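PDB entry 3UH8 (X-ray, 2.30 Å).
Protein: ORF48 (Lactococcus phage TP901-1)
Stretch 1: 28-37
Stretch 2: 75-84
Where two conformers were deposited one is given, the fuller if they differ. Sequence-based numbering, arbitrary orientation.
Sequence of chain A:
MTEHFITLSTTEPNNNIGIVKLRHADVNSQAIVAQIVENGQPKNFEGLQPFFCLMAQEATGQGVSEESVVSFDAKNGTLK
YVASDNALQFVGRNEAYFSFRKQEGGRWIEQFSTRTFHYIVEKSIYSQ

Stretch 1, residues 28-37: NSQAIVAQIV
Stretch 2 75-84: KNGTLKYVAS

What holds the two stretches together most firmly? Six backbone hydrogen bonds join strand 30-37 to the segment 77-83, the strands running antiparallel at 160°. Ile32 N donates to Tyr81 O (2.8 Å) and Tyr81 N to Ile32 O (3.0 Å); Ala34 N donates to Leu79 O (2.8 Å) and Leu79 N to Ala34 O (3.0 Å). Beyond these paired residues, Ala83 N reaches Gln30 O (2.8 Å) and Ile36 N reaches Gly77 O (2.6 Å).

What lies between those rungs? Ala31-Val82, Val33-Lys80 and Gln35-Thr78 are non-hydrogen-bonded pairs, with CA to CA distances of 4.2, 4.5 and 4.6 Å. Weaker CA-H...O contacts fill in, such as Ala31 CA to Tyr81 O (3.2 Å) and Thr78 CA to Ala34 O (3.3 Å). One water accepts from Gln30 N (2.9 Å) and donates to Ala83 O (2.9 Å).

Why does glycine suit position 77? Its phi/psi of 68/35 favours glycine, and an ideal CB on Gly77 would point toward stretch 1, tight against Ile36 O. Nearby, Gln35 (chi1 t) brings NE2 within 3.0 Å of Asn76 O.

How do the side chains pack on the two faces? Ile32, Ala34, Leu79 and Tyr81 share the buried face. Leu79 (p, p) places CD1 3.9 Å from Ala34 CB, where alanine's small methyl meets the larger leucine side chain, and CD2 3.6 Å from CD1 of Ile36 (m, m). Ile32 (m, t) and Tyr81 (chi1 t, chi2 74°) add bulk to this face, and Tyr81 OH accepts a hydrogen bond from Ser84 N (3.2 Å). On the other face lie Ala31, Val33, Gln35, Thr78, Lys80 and Val82. Lys80, all t, lies extended, its CE 3.9 Å from Ala31 CB, while Val82 (t) sets CG2 4.3 Å from Ala31 CB. Between them the stretches bury 673 Å², both sides summed.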

ATOM      1  N   ASN A  28     -12.011  -3.960  15.195  1.00 32.96           N
ATOM      2  CA  ASN A  28     -10.564  -4.134  15.317  1.00 31.82           C
ATOM      3  C   ASN A  28      -9.762  -3.654  14.104  1.00 32.23           C
ATOM      4  O   ASN A  28     -10.340  -3.391  13.040  1.00 31.76           O
ATOM      5  CB  ASN A  28     -10.229  -5.591  15.665  1.00 33.10           C
ATOM      6  CG  ASN A  28     -10.832  -6.063  16.965  1.00 56.84           C
ATOM      7  OD1 ASN A  28     -10.636  -5.468  18.032  1.00 50.97           O
ATOM      8  ND2 ASN A  28     -11.573  -7.157  16.906  1.00 49.55           N
ATOM      9  N   SER A  29      -8.422  -3.540  14.292  1.00 26.15           N
ATOM     10  CA  SER A  29      -7.516  -3.069  13.249  0.50 25.34           C
ATOM     11  C   SER A  29      -7.382  -4.050  12.088  1.00 27.93           C
ATOM     12  O   SER A  29      -7.567  -5.257  12.245  1.00 27.37           O
ATOM     13  CB  SER A  29      -6.159  -2.667  13.823  0.50 28.63           C
ATOM     14  OG  SER A  29      -5.295  -3.768  14.042  0.50 36.68           O
ATOM     15  N   GLN A  30      -7.130  -3.497  10.897  1.00 22.93           N
ATOM     16  CA  GLN A  30      -7.008  -4.243   9.641  1.00 22.04           C
ATOM     17  C   GLN A  30      -5.795  -3.702   8.907  1.00 24.77           C
ATOM     18  O   GLN A  30      -5.729  -2.505   8.628  1.00 24.04           O
ATOM     19  CB  GLN A  30      -8.264  -4.083   8.772  1.00 23.05           C
ATOM     20  CG  GLN A  30      -9.529  -4.677   9.370  1.00 27.05           C
ATOM     21  CD  GLN A  30     -10.705  -4.434   8.471  1.00 37.26           C
ATOM     22  OE1 GLN A  30     -11.116  -5.307   7.708  1.00 31.52           O
ATOM     23  NE2 GLN A  30     -11.253  -3.230   8.516  1.00 27.75           N
ATOM     24  N   ALA A  31      -4.821  -4.569   8.619  1.00 21.48           N
ATOM     25  CA  ALA A  31      -3.601  -4.126   7.962  1.00 21.18           C
ATOM     26  C   ALA A  31      -3.205  -4.921   6.732  1.00 25.01           C
ATOM     27  O   ALA A  31      -3.443  -6.130   6.669  1.00 25.10           O
ATOM     28  CB  ALA A  31      -2.452  -4.104   8.962  1.00 21.89           C
ATOM     29  N   ILE A  32      -2.598  -4.221   5.754  1.00 20.79           N
ATOM     30  CA  ILE A  32      -2.091  -4.811   4.511  0.80 20.34           C
ATOM     31  C   ILE A  32      -0.564  -4.935   4.642  1.00 23.74           C
ATOM     32  O   ILE A  32       0.127  -3.917   4.739  1.00 23.00           O
ATOM     33  CB  ILE A  32      -2.520  -4.014   3.236  0.80 23.24           C
ATOM     34  CG1 ILE A  32      -4.059  -4.049   3.036  0.80 23.32           C
ATOM     35  CG2 ILE A  32      -1.786  -4.537   1.978  0.80 24.17           C
ATOM     36  CD1 ILE A  32      -4.627  -3.057   1.968  0.80 27.35           C
ATOM     37  N   VAL A  33      -0.059  -6.169   4.692  1.00 20.52           N
ATOM     38  CA  VAL A  33       1.370  -6.453   4.797  1.00 20.71           C
ATOM     39  C   VAL A  33       1.845  -6.660   3.359  1.00 24.51           C
ATOM     40  O   VAL A  33       1.344  -7.549   2.671  1.00 24.03           O
ATOM     41  CB  VAL A  33       1.683  -7.657   5.730  1.00 24.65           C
ATOM     42  CG1 VAL A  33       3.190  -7.850   5.892  1.00 24.48           C
ATOM     43  CG2 VAL A  33       1.022  -7.482   7.096  1.00 24.42           C
ATOM     44  N   ALA A  34       2.735  -5.788   2.877  1.00 21.42           N
ATOM     45  CA  ALA A  34       3.188  -5.877   1.491  1.00 21.62           C
ATOM     46  C   ALA A  34       4.682  -6.102   1.309  1.00 26.79           C
ATOM     47  O   ALA A  34       5.493  -5.429   1.944  1.00 25.74           O
ATOM     48  CB  ALA A  34       2.730  -4.658   0.702  1.00 22.22           C
ATOM     49  N   GLN A  35       5.035  -7.053   0.423  1.00 25.10           N
ATOM     50  CA  GLN A  35       6.416  -7.355   0.042  1.00 25.57           C
ATOM     51  C   GLN A  35       6.685  -6.589  -1.265  1.00 30.69           C
ATOM     52  O   GLN A  35       6.038  -6.863  -2.277  1.00 30.19           O
ATOM     53  CB  GLN A  35       6.620  -8.880  -0.134  1.00 26.96           C
ATOM     54  CG  GLN A  35       7.948  -9.253  -0.792  1.00 41.35           C
ATOM     55  CD  GLN A  35       8.991  -9.680   0.200  1.00 60.36           C
ATOM     56  OE1 GLN A  35       8.984 -10.816   0.685  1.00 56.22           O
ATOM     57  NE2 GLN A  35       9.934  -8.797   0.491  1.00 49.61           N
ATOM     58  N   ILE A  36       7.562  -5.573  -1.224  1.00 28.16           N
ATOM     59  CA  ILE A  36       7.916  -4.779  -2.394  1.00 28.33           C
ATOM     60  C   ILE A  36       8.915  -5.572  -3.240  1.00 34.09           C
ATOM     61  O   ILE A  36       9.874  -6.151  -2.726  1.00 33.80           O
ATOM     62  CB  ILE A  36       8.371  -3.344  -2.035  1.00 31.24           C
ATOM     63  CG1 ILE A  36       7.413  -2.669  -1.012  1.00 31.39           C
ATOM     64  CG2 ILE A  36       8.543  -2.474  -3.267  1.00 31.70           C
ATOM     65  CD1 ILE A  36       5.831  -2.654  -1.332  1.00 36.50           C
ATOM     66  N   VAL A  37       8.606  -5.650  -4.524  1.00 31.96           N
ATOM     67  CA  VAL A  37       9.362  -6.426  -5.488  1.00 32.35           C
ATOM     68  C   VAL A  37       9.716  -5.613  -6.735  1.00 38.07           C
ATOM     69  O   VAL A  37       8.937  -4.774  -7.185  1.00 37.69           O
ATOM     70  CB  VAL A  37       8.629  -7.777  -5.749  1.00 36.12           C
ATOM     71  CG1 VAL A  37       8.459  -8.096  -7.228  1.00 35.89           C
ATOM     72  CG2 VAL A  37       9.313  -8.924  -5.014  1.00 35.92           C
ATOM     73  N   LYS A  75      15.011  -2.518   4.255  1.00 29.67           N
ATOM     74  CA  LYS A  75      16.058  -3.471   3.883  1.00 29.64           C
ATOM     75  C   LYS A  75      15.490  -4.754   3.260  1.00 33.05           C
ATOM     76  O   LYS A  75      15.969  -5.174   2.206  1.00 32.43           O
ATOM     77  CB  LYS A  75      16.944  -3.798   5.096  1.00 32.51           C
ATOM     78  N   ASN A  76      14.469  -5.364   3.904  1.00 29.55           N
ATOM     79  CA  ASN A  76      13.823  -6.594   3.427  1.00 29.28           C
ATOM     80  C   ASN A  76      12.692  -6.335   2.417  1.00 32.53           C
ATOM     81  O   ASN A  76      12.093  -7.282   1.899  1.00 32.01           O
ATOM     82  CB  ASN A  76      13.341  -7.450   4.601  1.00 30.88           C
ATOM     83  CG  ASN A  76      14.457  -8.152   5.336  1.00 53.37           C
ATOM     84  OD1 ASN A  76      15.062  -9.096   4.837  1.00 46.83           O
ATOM     85  ND2 ASN A  76      14.735  -7.729   6.554  1.00 44.95           N
ATOM     86  N   GLY A  77      12.431  -5.057   2.144  1.00 28.56           N
ATOM     87  CA  GLY A  77      11.408  -4.612   1.208  1.00 28.13           C
ATOM     88  C   GLY A  77       9.984  -4.879   1.644  1.00 30.89           C
ATOM     89  O   GLY A  77       9.131  -5.165   0.801  1.00 30.81           O
ATOM     90  N   THR A  78       9.711  -4.788   2.961  1.00 25.72           N
ATOM     91  CA  THR A  78       8.368  -5.020   3.498  1.00 24.77           C
ATOM     92  C   THR A  78       7.775  -3.793   4.166  1.00 27.25           C
ATOM     93  O   THR A  78       8.507  -2.937   4.666  1.00 26.83           O
ATOM     94  CB  THR A  78       8.312  -6.237   4.432  1.00 32.26           C
ATOM     95  OG1 THR A  78       9.120  -6.004   5.584  1.00 30.16           O
ATOM     96  CG2 THR A  78       8.697  -7.531   3.747  1.00 31.35           C
ATOM     97  N   LEU A  79       6.439  -3.720   4.179  1.00 22.70           N
ATOM     98  CA  LEU A  79       5.689  -2.645   4.821  1.00 21.99           C
ATOM     99  C   LEU A  79       4.376  -3.153   5.410  1.00 25.14           C
ATOM    100  O   LEU A  79       3.814  -4.140   4.927  1.00 24.92           O
ATOM    101  CB  LEU A  79       5.466  -1.436   3.879  1.00 21.84           C
ATOM    102  CG  LEU A  79       4.622  -1.626   2.605  1.00 26.45           C
ATOM    103  CD1 LEU A  79       3.140  -1.441   2.889  1.00 28.40           C
ATOM    104  CD2 LEU A  79       5.032  -0.632   1.549  1.00 26.54           C
ATOM    105  N   LYS A  80       3.879  -2.452   6.432  1.00 20.46           N
ATOM    106  CA  LYS A  80       2.614  -2.759   7.080  1.00 19.80           C
ATOM    107  C   LYS A  80       1.779  -1.483   7.114  1.00 22.14           C
ATOM    108  O   LYS A  80       2.146  -0.526   7.800  1.00 21.76           O
ATOM    109  CB  LYS A  80       2.847  -3.332   8.492  1.00 22.30           C
ATOM    110  CG  LYS A  80       1.571  -3.745   9.216  1.00 34.52           C
ATOM    111  CD  LYS A  80       1.869  -4.248  10.615  1.00 41.22           C
ATOM    112  CE  LYS A  80       0.606  -4.551  11.377  1.00 50.70           C
ATOM    113  NZ  LYS A  80       0.898  -5.173  12.692  1.00 60.08           N
ATOM    114  N   TYR A  81       0.685  -1.453   6.337  1.00 17.02           N
ATOM    115  CA  TYR A  81      -0.217  -0.304   6.298  1.00 16.02           C
ATOM    116  C   TYR A  81      -1.526  -0.644   7.011  1.00 18.39           C
ATOM    117  O   TYR A  81      -2.188  -1.603   6.629  1.00 17.13           O
ATOM    118  CB  TYR A  81      -0.475   0.184   4.846  1.00 16.87           C
ATOM    119  CG  TYR A  81      -1.688   1.086   4.730  1.00 18.24           C
ATOM    120  CD1 TYR A  81      -1.658   2.396   5.194  1.00 19.99           C
ATOM    121  CD2 TYR A  81      -2.891   0.602   4.217  1.00 18.94           C
ATOM    122  CE1 TYR A  81      -2.788   3.210   5.142  1.00 20.41           C
ATOM    123  CE2 TYR A  81      -4.027   1.409   4.155  1.00 19.69           C
ATOM    124  CZ  TYR A  81      -3.973   2.708   4.630  1.00 26.57           C
ATOM    125  OH  TYR A  81      -5.092   3.500   4.567  1.00 26.07           O
ATOM    126  N   VAL A  82      -1.906   0.162   8.014  1.00 15.47           N
ATOM    127  CA  VAL A  82      -3.159  -0.024   8.756  1.00 15.56           C
ATOM    128  C   VAL A  82      -4.260   0.721   8.000  1.00 19.67           C
ATOM    129  O   VAL A  82      -4.155   1.937   7.815  1.00 18.87           O
ATOM    130  CB  VAL A  82      -3.043   0.412  10.246  1.00 19.69           C
ATOM    131  CG1 VAL A  82      -4.383   0.282  10.975  1.00 19.56           C
ATOM    132  CG2 VAL A  82      -1.963  -0.388  10.971  1.00 19.51           C
ATOM    133  N   ALA A  83      -5.288  -0.016   7.530  1.00 16.80           N
ATOM    134  CA  ALA A  83      -6.411   0.546   6.775  1.00 16.87           C
ATOM    135  C   ALA A  83      -7.125   1.635   7.567  1.00 21.12           C
ATOM    136  O   ALA A  83      -7.641   1.382   8.658  1.00 20.11           O
ATOM    137  CB  ALA A  83      -7.389  -0.548   6.363  1.00 17.52           C
ATOM    138  N   SER A  84      -7.083   2.864   7.030  1.00 18.85           N
ATOM    139  CA  SER A  84      -7.720   4.045   7.612  1.00 19.09           C
ATOM    140  C   SER A  84      -9.219   3.986   7.330  1.00 24.32           C
ATOM    141  O   SER A  84      -9.660   3.140   6.548  1.00 24.60           O
ATOM    142  CB  SER A  84      -7.133   5.311   6.994  1.00 22.51           C
ATOM    143  OG  SER A  84      -7.387   5.373   5.598  1.00 29.31           O
TER
HETATM  144  O   HOH W   1      -7.765  -0.710  10.610  1.00 23.81           O